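Local coordinates for mandelate racemase/muconate lactonizing enzyme-like protein (Rubrobacter xylanophilus DSM 9941, PDB 2QQ6) that binds a magnesium ion through three carboxylate side chains and, as a mandelate racemase/muconate lactonizing enzyme relative, probably works as a lyase, at residues Glu210-Ile215 against Gly237-Glu242; Ala232-Gly237 against Arg258-Pro263; Ala126-Gly131 against Asp166-Asp171; Phe315-Val320 against Ala340-His345. All blocks are in the same frame, centred on the assembly; numbering follows the deposited sequence.

How the interactions relate
The four contacts follow the barrel of an enolase-superfamily protein. Interaction 3 closes first along the chain, pairing strands 121-127 and 167-171. Interaction 1 comes next and interleaves with interaction 2, sharing Gly237 with it; interaction 4 comes last. Strand 212-216 of interaction 1 neighbours strand 167-171 of interaction 3, while strand 342-344 of interaction 4 neighbours strand 121-127 on its other side, so interactions 1, 3 and 4 reach one sheet, with centres about 10 to 13 Å apart. Interaction 2 lies at the barrel's outer rim, its centre about 21 Å from that of interaction 4. Lys169, Glu242 and His318, from three different contacts, thereby gather round the magnesium ion.

Interaction 1: Glu210-Ile215 against Gly237-Glu242; sequences EVEVAI and GLLWLE. With MG (magnesium ion), chain D.
Ala214 places its methyl CB over the centre of the five-membered ring of Trp240, 3.8 Å from the ring centroid and 10° off the normal, a CH-pi contact. Trp240 CG stands between its own backbone N and carbonyl carbon (chi1 77°), which starts the indole back toward Ala214, and the small alanine lets the ring lie close to the strand. The other tightly packed part is aliphatic. Ile215 CD1 reaches Leu238 CD2 at 3.7 Å and its CG2 branch meets Leu241 CD1 at 3.9 Å; branched chains suit this buried layer, which Met233 of helix 223-233 also covers. Backbone bonds hold the two chains in parallel register: Leu239 N gives to Val213 O, Ile215 N to Trp240 O, and Glu242 N to Ile215 O at 2.7 Å.

Toward the start of strand 212-216 the contact is looser and nearer solvent. There Glu212 merely brushes Leu239 with its carboxylate, OE2 lying 3.4 Å from CD1, while its OE1 makes a salt bridge to Arg123. At the other end Glu242 is buried: OE2 binds the magnesium ion at 2.2 Å, and OE1 is salt-bridged to Lys169 and takes a weak bond from Trp240 NE1. With Asp216 and Glu268 completing the carboxylate ligands, this is the metal site at the C-terminal strand ends of an enolase-type barrel, reached here through a parallel beta-alpha-beta unit.

Interaction 2: Ala232-Gly237 against Arg258-Pro263; sequences AMEPFG and RSTSTP
Glu234 OE2 accepts a sound hydrogen bond from the backbone N of Ser261 in the loop 258-263. This bond is 2.9 Å long and fairly straight at 158°, and it arrives on the anti side of OE2, 33° out of the carboxylate plane. The hydroxyl OG1 of Thr260 also bonds to OE2, but it is modelled too close for its geometry to be trusted. Glu234 CG is anti to its carbonyl carbon (chi1 -53°), and from there the chain runs extended, long enough to carry the carboxylate across to the loop; an acid suits a place where a backbone N-H points at it and a hydroxyl lies close by.

Thr260 OG1 also accepts from Thr262 N at 3.3 Å, forming an ST turn that folds the loop tightly. Behind this polar group the contact turns partly apolar: Thr262 CG2 lies 3.8 Å from CB of Met233, a selenomethionine. Threonine is beta-branched, so while CG2 meets Met233 its hydroxyl can bond to Ala230 O of helix 223-233.

The contact thus ties the end of helix 223-233 to the loop that leads from helix 250-257 into strand 264-266. Met233 continues inward onto Leu241 of strand 241-242 and Val200 of helix 190-207, while Pro263 shares a backbone hydrogen bond with Leu241, where the loop enters the barrel.

Interaction 3: Ala126-Gly131 against Asp166-Asp171; sequences ADCNAG and DAIKLD
Ala167 O takes the first backbone bond across the two strands, from Ala126 N at 2.8 Å. Ile168, next along, turns its side chain outward, where CG1 lies 3.7 Å from Cys128 SG; the compact, apolar cysteine and the branched isoleucine pack together beneath helix 149-162. Lys169 brackets Asp127 in parallel register, its N giving to Ala126 O and its O accepting from Cys128 N at 2.7 Å. Its side chain is fully extended, with CG anti to the backbone N (chi1 -178°), and its methylenes pass the carboxylate of Asp127. Their charged ends stay apart, OD2 to NZ 4.2 Å; a lysine is long enough for NZ to reach its salt bridge with Glu242 and a hydrogen bond with Tyr125 OH.

Leu170 sends its CD2 methyl toward the side-chain amide of Asn129 and also packs on Tyr153. Asp171 ends the walk, its carboxylate crossing the amide group of Asn129 with the two planes 26° apart, while OD2 is hydrogen-bonded to His139. An alanine at Asn129 would remove the amide and probably leave a gap beside Leu170 CD2 and the Asp171 carboxylate, which would lose its flat neighbour but keep its bond to His139.

Strand 167-171 lies between strands 121-127 and 212-216, completing a beta-alpha-beta unit whose helix 149-162 covers Cys128, Ile168 and Leu170, while Lys169 and Asp171 touch Asp216.

Interaction 4: Phe315-Val320 against Ala340-His345; sequences FAPHNV and AVLEWH
Pro317 and Leu342 form the apolar centre, crossing at about a right angle with CG of the proline 3.7 Å from CD1 of the leucine. Leucine suits the place because its branched end also packs on Ala329 and Cys333 of helix 323-334. Beside it Ala316 CB faces Ala340 CB at 4.3 Å, small residues that let the chains approach, and Ala340 N bonds to Phe315 O. Farther along, Val320 CG2 lies over one face of the His345 ring, toward its rim.

At the polar edge Glu343 extends from strand 342-344, its CG anti to the backbone N (chi1 161°). Its OE1 accepts from Asn319 N at 3.1 Å, the donor standing above the carboxylate plane. The imidazole of His318 lies alongside, its plane 75° from that carboxylate, and ND1 is hydrogen-bonded to Asp291. An alanine at Glu343 would probably leave Asn319 N without its acceptor and the His318 ring without the carboxylate at its side.

His318 also touches the magnesium ligand Glu268. A histidine paired with an aspartate, beside a glutamate from a following strand, is consistent with the active-site arrangement of mandelate racemase relatives at the mouth of the barrel.

Interaction 1: Glu210-Ile215 against Gly237-Glu242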
# COMPACT_ATOMS: atom_id res chain seq x y z
N GLU B 210 18.47 -34.57 -5.94
CA GLU B 210 17.78 -34.68 -4.67
C GLU B 210 17.72 -33.35 -3.92
O GLU B 210 16.87 -33.15 -3.05
CB GLU B 210 18.42 -35.76 -3.82
CG GLU B 210 17.99 -37.17 -4.20
CD GLU B 210 18.92 -38.22 -3.66
OE1 GLU B 210 19.12 -38.28 -2.43
OE2 GLU B 210 19.47 -38.97 -4.48
N VAL B 211 18.62 -32.44 -4.27
CA VAL B 211 18.61 -31.13 -3.64
C VAL B 211 17.47 -30.38 -4.32
O VAL B 211 17.28 -30.51 -5.53
CB VAL B 211 19.92 -30.37 -3.89
CG1 VAL B 211 19.85 -29.00 -3.26
CG2 VAL B 211 21.08 -31.16 -3.33
N GLU B 212 16.72 -29.60 -3.56
CA GLU B 212 15.62 -28.87 -4.17
C GLU B 212 15.97 -27.44 -4.59
O GLU B 212 16.44 -26.62 -3.80
CB GLU B 212 14.42 -28.88 -3.23
CG GLU B 212 13.87 -30.27 -3.01
CD GLU B 212 12.48 -30.25 -2.44
OE1 GLU B 212 12.31 -29.87 -1.26
OE2 GLU B 212 11.54 -30.62 -3.17
N VAL B 213 15.72 -27.15 -5.86
CA VAL B 213 16.03 -25.83 -6.37
C VAL B 213 14.85 -25.08 -6.98
O VAL B 213 14.17 -25.57 -7.88
CB VAL B 213 17.21 -25.92 -7.38
CG1 VAL B 213 17.04 -27.11 -8.27
CG2 VAL B 213 17.28 -24.64 -8.19
N ALA B 214 14.63 -23.88 -6.46
CA ALA B 214 13.56 -23.00 -6.93
C ALA B 214 14.22 -21.81 -7.61
O ALA B 214 15.35 -21.45 -7.29
CB ALA B 214 12.69 -22.56 -5.76
N ILE B 215 13.49 -21.20 -8.54
CA ILE B 215 13.97 -20.07 -9.34
C ILE B 215 13.06 -18.83 -9.36
O ILE B 215 11.86 -18.94 -9.62
CB ILE B 215 14.20 -20.55 -10.79
CG1 ILE B 215 15.36 -21.55 -10.80
CG2 ILE B 215 14.42 -19.37 -11.72
CD1 ILE B 215 15.61 -22.19 -12.14
N GLY B 237 12.66 -30.23 -13.17
CA GLY B 237 11.96 -30.54 -11.93
C GLY B 237 12.20 -29.51 -10.84
O GLY B 237 12.56 -29.87 -9.72
N LEU B 238 12.01 -28.23 -11.15
CA LEU B 238 12.22 -27.18 -10.17
C LEU B 238 11.29 -27.33 -8.98
O LEU B 238 10.26 -28.00 -9.06
CB LEU B 238 11.98 -25.80 -10.80
CG LEU B 238 12.66 -25.46 -12.11
CD1 LEU B 238 12.26 -24.05 -12.51
CD2 LEU B 238 14.17 -25.56 -11.96
N LEU B 239 11.65 -26.70 -7.86
CA LEU B 239 10.81 -26.75 -6.67
C LEU B 239 9.56 -25.95 -7.05
O LEU B 239 8.43 -26.31 -6.72
CB LEU B 239 11.54 -26.12 -5.47
CG LEU B 239 10.79 -26.13 -4.13
CD1 LEU B 239 10.28 -27.53 -3.84
CD2 LEU B 239 11.70 -25.68 -3.03
N TRP B 240 9.81 -24.85 -7.75
CA TRP B 240 8.76 -23.98 -8.23
C TRP B 240 9.42 -22.88 -9.04
O TRP B 240 10.65 -22.74 -9.03
CB TRP B 240 7.95 -23.37 -7.07
CG TRP B 240 8.62 -22.25 -6.34
CD1 TRP B 240 9.03 -21.05 -6.85
CD2 TRP B 240 8.89 -22.20 -4.93
NE1 TRP B 240 9.54 -20.26 -5.85
CE2 TRP B 240 9.47 -20.94 -4.66
CE3 TRP B 240 8.70 -23.10 -3.87
CZ2 TRP B 240 9.86 -20.55 -3.38
CZ3 TRP B 240 9.09 -22.72 -2.59
CH2 TRP B 240 9.66 -21.45 -2.36
N LEU B 241 8.60 -22.10 -9.73
CA LEU B 241 9.08 -20.98 -10.53
C LEU B 241 8.37 -19.75 -9.96
O LEU B 241 7.15 -19.67 -10.00
CB LEU B 241 8.71 -21.22 -11.99
CG LEU B 241 9.25 -20.23 -13.01
CD1 LEU B 241 10.72 -20.00 -12.77
CD2 LEU B 241 8.99 -20.76 -14.41
N GLU B 242 9.16 -18.83 -9.42
CA GLU B 242 8.68 -17.61 -8.76
C GLU B 242 8.39 -16.39 -9.65
O GLU B 242 9.23 -15.95 -10.44
CB GLU B 242 9.68 -17.22 -7.66
CG GLU B 242 9.19 -16.26 -6.57
CD GLU B 242 10.17 -16.15 -5.39
OE1 GLU B 242 10.54 -17.19 -4.83
OE2 GLU B 242 10.55 -15.02 -5.01
MG MG D . 11.55 -13.13 -4.45

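Interaction 2: Ala232-Gly237 against Arg258-Pro263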
# COMPACT_ATOMS: atom_id res chain seq x y z
N ALA B 232 10.00 -24.26 -20.70
CA ALA B 232 11.37 -24.75 -20.71
C ALA B 232 11.82 -25.18 -19.33
O ALA B 232 12.74 -25.98 -19.20
CB ALA B 232 12.30 -23.68 -21.27
N MSE B 233 11.18 -24.67 -18.30
CA MSE B 233 11.57 -25.04 -16.95
C MSE B 233 11.05 -26.42 -16.57
O MSE B 233 11.41 -26.96 -15.52
CB MSE B 233 11.06 -24.01 -15.95
CG MSE B 233 11.91 -22.75 -15.93
SE MSE B 233 13.82 -23.22 -15.57
CE MSE B 233 14.51 -23.33 -17.44
N GLU B 234 10.23 -27.00 -17.44
CA GLU B 234 9.64 -28.30 -17.14
C GLU B 234 10.63 -29.46 -16.90
O GLU B 234 10.50 -30.20 -15.94
CB GLU B 234 8.62 -28.68 -18.23
CG GLU B 234 7.58 -27.59 -18.45
CD GLU B 234 6.39 -28.02 -19.30
OE1 GLU B 234 6.56 -28.81 -20.26
OE2 GLU B 234 5.27 -27.55 -19.03
N PRO B 235 11.63 -29.62 -17.77
CA PRO B 235 12.57 -30.72 -17.56
C PRO B 235 13.46 -30.73 -16.30
O PRO B 235 13.93 -31.79 -15.88
CB PRO B 235 13.40 -30.69 -18.84
CG PRO B 235 12.43 -30.23 -19.85
CD PRO B 235 11.76 -29.08 -19.13
N PHE B 236 13.68 -29.57 -15.68
CA PHE B 236 14.56 -29.52 -14.51
C PHE B 236 13.93 -29.83 -13.16
O PHE B 236 14.60 -29.71 -12.13
CB PHE B 236 15.24 -28.15 -14.44
CG PHE B 236 15.94 -27.76 -15.71
CD1 PHE B 236 15.25 -27.10 -16.72
CD2 PHE B 236 17.28 -28.08 -15.91
CE1 PHE B 236 15.89 -26.76 -17.91
CE2 PHE B 236 17.92 -27.75 -17.09
CZ PHE B 236 17.23 -27.08 -18.09
N GLY B 237 12.66 -30.23 -13.17
CA GLY B 237 11.96 -30.54 -11.93
C GLY B 237 12.20 -29.51 -10.84
O GLY B 237 12.56 -29.87 -9.72
N ARG B 258 -1.61 -22.23 -15.83
CA ARG B 258 -2.38 -23.20 -16.61
C ARG B 258 -1.56 -23.65 -17.80
O ARG B 258 -1.85 -24.65 -18.43
CB ARG B 258 -3.68 -22.58 -17.13
CG ARG B 258 -4.78 -22.42 -16.10
CD ARG B 258 -6.08 -21.95 -16.75
NE ARG B 258 -5.94 -20.64 -17.38
CZ ARG B 258 -6.14 -19.48 -16.75
NH1 ARG B 258 -6.50 -19.48 -15.47
NH2 ARG B 258 -5.96 -18.34 -17.39
N SER B 259 -0.52 -22.91 -18.09
CA SER B 259 0.32 -23.21 -19.23
C SER B 259 1.29 -24.34 -19.07
O SER B 259 1.36 -25.24 -19.91
CB SER B 259 1.08 -21.96 -19.64
OG SER B 259 0.17 -20.96 -20.05
N THR B 260 2.04 -24.33 -17.98
CA THR B 260 3.06 -25.33 -17.80
C THR B 260 2.84 -26.32 -16.65
O THR B 260 1.88 -26.21 -15.90
CB THR B 260 4.41 -24.61 -17.63
OG1 THR B 260 5.48 -25.55 -17.76
CG2 THR B 260 4.47 -23.90 -16.28
N SER B 261 3.73 -27.30 -16.57
CA SER B 261 3.70 -28.32 -15.53
C SER B 261 4.71 -27.89 -14.47
O SER B 261 4.93 -28.58 -13.47
CB SER B 261 4.10 -29.69 -16.10
OG SER B 261 5.45 -29.72 -16.56
N THR B 262 5.33 -26.74 -14.69
CA THR B 262 6.29 -26.21 -13.74
C THR B 262 5.47 -25.53 -12.64
O THR B 262 4.61 -24.68 -12.93
CB THR B 262 7.22 -25.16 -14.42
OG1 THR B 262 7.80 -25.73 -15.59
CG2 THR B 262 8.34 -24.75 -13.47
N PRO B 263 5.71 -25.88 -11.37
CA PRO B 263 4.99 -25.30 -10.23
C PRO B 263 5.16 -23.79 -10.12
O PRO B 263 6.27 -23.28 -10.15
CB PRO B 263 5.59 -26.03 -9.02
CG PRO B 263 6.10 -27.30 -9.62
CD PRO B 263 6.71 -26.87 -10.90

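Interaction 3: Ala126-Gly131 against Asp166-Asp171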
# COMPACT_ATOMS: atom_id res chain seq x y z
N ALA B 126 18.10 -21.79 1.10
CA ALA B 126 19.09 -20.74 0.91
C ALA B 126 19.04 -20.02 -0.43
O ALA B 126 19.13 -20.64 -1.50
CB ALA B 126 20.49 -21.31 1.15
N ASP B 127 18.87 -18.71 -0.37
CA ASP B 127 18.83 -17.89 -1.57
C ASP B 127 20.29 -17.73 -2.00
O ASP B 127 21.12 -17.24 -1.23
CB ASP B 127 18.19 -16.53 -1.25
CG ASP B 127 17.92 -15.71 -2.50
OD1 ASP B 127 18.89 -15.22 -3.13
OD2 ASP B 127 16.73 -15.55 -2.85
N CYS B 128 20.62 -18.17 -3.20
CA CYS B 128 21.99 -18.07 -3.67
C CYS B 128 22.19 -16.89 -4.58
O CYS B 128 22.79 -17.01 -5.63
CB CYS B 128 22.38 -19.34 -4.42
SG CYS B 128 22.27 -20.84 -3.44
N ASN B 129 21.68 -15.74 -4.17
CA ASN B 129 21.81 -14.51 -4.95
C ASN B 129 21.79 -13.32 -4.00
O ASN B 129 21.68 -12.17 -4.42
CB ASN B 129 20.65 -14.41 -5.95
CG ASN B 129 21.12 -14.34 -7.39
OD1 ASN B 129 21.78 -13.38 -7.79
ND2 ASN B 129 20.79 -15.37 -8.17
N ALA B 130 21.94 -13.63 -2.71
CA ALA B 130 21.91 -12.66 -1.62
C ALA B 130 22.71 -11.36 -1.75
O ALA B 130 22.21 -10.29 -1.38
CB ALA B 130 22.28 -13.38 -0.32
N GLY B 131 23.94 -11.42 -2.25
CA GLY B 131 24.73 -10.20 -2.35
C GLY B 131 24.56 -9.32 -3.59
O GLY B 131 25.00 -8.17 -3.59
N ASP B 166 19.42 -28.14 1.78
CA ASP B 166 19.02 -29.06 0.73
C ASP B 166 17.89 -28.43 -0.08
O ASP B 166 17.09 -29.11 -0.72
CB ASP B 166 18.59 -30.38 1.35
CG ASP B 166 17.35 -30.23 2.19
OD1 ASP B 166 17.22 -29.19 2.90
OD2 ASP B 166 16.49 -31.15 2.16
N ALA B 167 17.85 -27.10 -0.04
CA ALA B 167 16.88 -26.29 -0.75
C ALA B 167 17.58 -24.98 -1.16
O ALA B 167 17.97 -24.17 -0.32
CB ALA B 167 15.69 -26.00 0.15
N ILE B 168 17.72 -24.79 -2.47
CA ILE B 168 18.39 -23.63 -3.01
C ILE B 168 17.49 -22.72 -3.84
O ILE B 168 16.60 -23.21 -4.52
CB ILE B 168 19.57 -24.11 -3.90
CG1 ILE B 168 20.83 -24.23 -3.05
CG2 ILE B 168 19.79 -23.17 -5.07
CD1 ILE B 168 20.66 -25.09 -1.81
N LYS B 169 17.71 -21.41 -3.78
CA LYS B 169 16.93 -20.46 -4.58
C LYS B 169 17.85 -19.65 -5.50
O LYS B 169 18.90 -19.18 -5.07
CB LYS B 169 16.14 -19.49 -3.69
CG LYS B 169 15.27 -18.49 -4.47
CD LYS B 169 14.60 -17.51 -3.50
CE LYS B 169 13.43 -16.75 -4.13
NZ LYS B 169 12.59 -16.04 -3.11
N LEU B 170 17.42 -19.47 -6.75
CA LEU B 170 18.22 -18.76 -7.75
C LEU B 170 17.48 -17.78 -8.66
O LEU B 170 16.31 -17.99 -8.99
CB LEU B 170 18.93 -19.78 -8.62
CG LEU B 170 20.42 -19.85 -8.35
CD1 LEU B 170 20.95 -21.20 -8.75
CD2 LEU B 170 21.12 -18.70 -9.08
N ASP B 171 18.18 -16.73 -9.08
CA ASP B 171 17.62 -15.71 -9.97
C ASP B 171 17.98 -15.99 -11.41
O ASP B 171 18.97 -16.66 -11.68
CB ASP B 171 18.14 -14.32 -9.63
CG ASP B 171 17.73 -13.86 -8.26
OD1 ASP B 171 16.67 -14.32 -7.77
OD2 ASP B 171 18.44 -13.01 -7.68

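Interaction 4: Phe315-Val320 against Ala340-His345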
# COMPACT_ATOMS: atom_id res chain seq x y z
N PHE B 315 2.61 -23.77 2.28
CA PHE B 315 2.90 -22.45 2.83
C PHE B 315 4.42 -22.28 3.00
O PHE B 315 5.04 -22.95 3.84
CB PHE B 315 2.21 -22.31 4.18
CG PHE B 315 2.49 -21.01 4.88
CD1 PHE B 315 2.00 -19.82 4.37
CD2 PHE B 315 3.22 -20.99 6.07
CE1 PHE B 315 2.23 -18.62 5.03
CE2 PHE B 315 3.45 -19.80 6.74
CZ PHE B 315 2.96 -18.61 6.22
N ALA B 316 5.03 -21.40 2.22
CA ALA B 316 6.47 -21.18 2.29
C ALA B 316 6.77 -19.70 2.24
O ALA B 316 7.14 -19.17 1.21
CB ALA B 316 7.15 -21.89 1.13
N PRO B 317 6.64 -19.02 3.38
CA PRO B 317 6.89 -17.58 3.47
C PRO B 317 8.23 -17.07 2.95
O PRO B 317 9.25 -17.76 3.01
CB PRO B 317 6.71 -17.30 4.96
CG PRO B 317 7.15 -18.56 5.59
CD PRO B 317 6.51 -19.61 4.72
N HIS B 318 8.20 -15.85 2.42
CA HIS B 318 9.36 -15.15 1.87
C HIS B 318 10.00 -14.49 3.09
O HIS B 318 9.31 -13.90 3.91
CB HIS B 318 8.87 -14.12 0.84
CG HIS B 318 9.94 -13.24 0.25
ND1 HIS B 318 10.15 -11.94 0.67
CD2 HIS B 318 10.82 -13.46 -0.76
CE1 HIS B 318 11.11 -11.40 -0.06
NE2 HIS B 318 11.53 -12.30 -0.93
N ASN B 319 11.31 -14.62 3.23
CA ASN B 319 12.01 -14.06 4.38
C ASN B 319 13.25 -13.30 3.96
O ASN B 319 14.10 -13.83 3.24
CB ASN B 319 12.43 -15.19 5.33
CG ASN B 319 12.98 -14.68 6.65
OD1 ASN B 319 13.81 -13.78 6.70
ND2 ASN B 319 12.51 -15.27 7.74
N VAL B 320 13.36 -12.07 4.43
CA VAL B 320 14.51 -11.24 4.09
C VAL B 320 14.92 -10.42 5.31
O VAL B 320 15.47 -9.33 5.19
CB VAL B 320 14.17 -10.31 2.91
CG1 VAL B 320 13.31 -9.16 3.39
CG2 VAL B 320 15.43 -9.82 2.26
N ALA B 340 6.13 -25.70 4.50
CA ALA B 340 7.06 -26.35 3.59
C ALA B 340 8.50 -25.93 3.88
O ALA B 340 9.26 -26.70 4.45
CB ALA B 340 6.68 -26.02 2.16
N VAL B 341 8.88 -24.72 3.48
CA VAL B 341 10.23 -24.21 3.73
C VAL B 341 10.26 -22.71 3.91
O VAL B 341 9.57 -21.96 3.22
CB VAL B 341 11.24 -24.53 2.59
CG1 VAL B 341 12.17 -25.66 3.01
CG2 VAL B 341 10.51 -24.85 1.31
N LEU B 342 11.09 -22.28 4.85
CA LEU B 342 11.25 -20.86 5.14
C LEU B 342 12.53 -20.39 4.45
O LEU B 342 13.51 -21.14 4.32
CB LEU B 342 11.32 -20.65 6.66
CG LEU B 342 11.62 -19.24 7.19
CD1 LEU B 342 10.67 -18.25 6.58
CD2 LEU B 342 11.51 -19.23 8.69
N GLU B 343 12.51 -19.15 3.99
CA GLU B 343 13.66 -18.59 3.29
C GLU B 343 14.69 -17.95 4.20
O GLU B 343 14.37 -17.36 5.23
CB GLU B 343 13.20 -17.55 2.27
CG GLU B 343 14.31 -16.60 1.83
CD GLU B 343 13.91 -15.69 0.69
OE1 GLU B 343 12.71 -15.33 0.61
OE2 GLU B 343 14.79 -15.33 -0.12
N TRP B 344 15.95 -18.09 3.79
CA TRP B 344 17.07 -17.48 4.48
C TRP B 344 17.76 -16.77 3.33
O TRP B 344 18.03 -17.37 2.28
CB TRP B 344 17.99 -18.52 5.12
CG TRP B 344 19.12 -17.88 5.89
CD1 TRP B 344 19.02 -16.88 6.83
CD2 TRP B 344 20.52 -18.17 5.77
NE1 TRP B 344 20.27 -16.54 7.29
CE2 TRP B 344 21.21 -17.31 6.66
CE3 TRP B 344 21.26 -19.07 4.99
CZ2 TRP B 344 22.60 -17.33 6.79
CZ3 TRP B 344 22.64 -19.09 5.13
CH2 TRP B 344 23.30 -18.23 6.02
N HIS B 345 18.03 -15.48 3.50
CA HIS B 345 18.64 -14.67 2.46
C HIS B 345 19.95 -14.05 2.97
O HIS B 345 20.39 -13.03 2.46
CB HIS B 345 17.63 -13.58 2.08
CG HIS B 345 17.91 -12.88 0.78
ND1 HIS B 345 18.98 -12.03 0.60
CD2 HIS B 345 17.23 -12.89 -0.39
CE1 HIS B 345 18.94 -11.54 -0.63
NE2 HIS B 345 17.89 -12.04 -1.25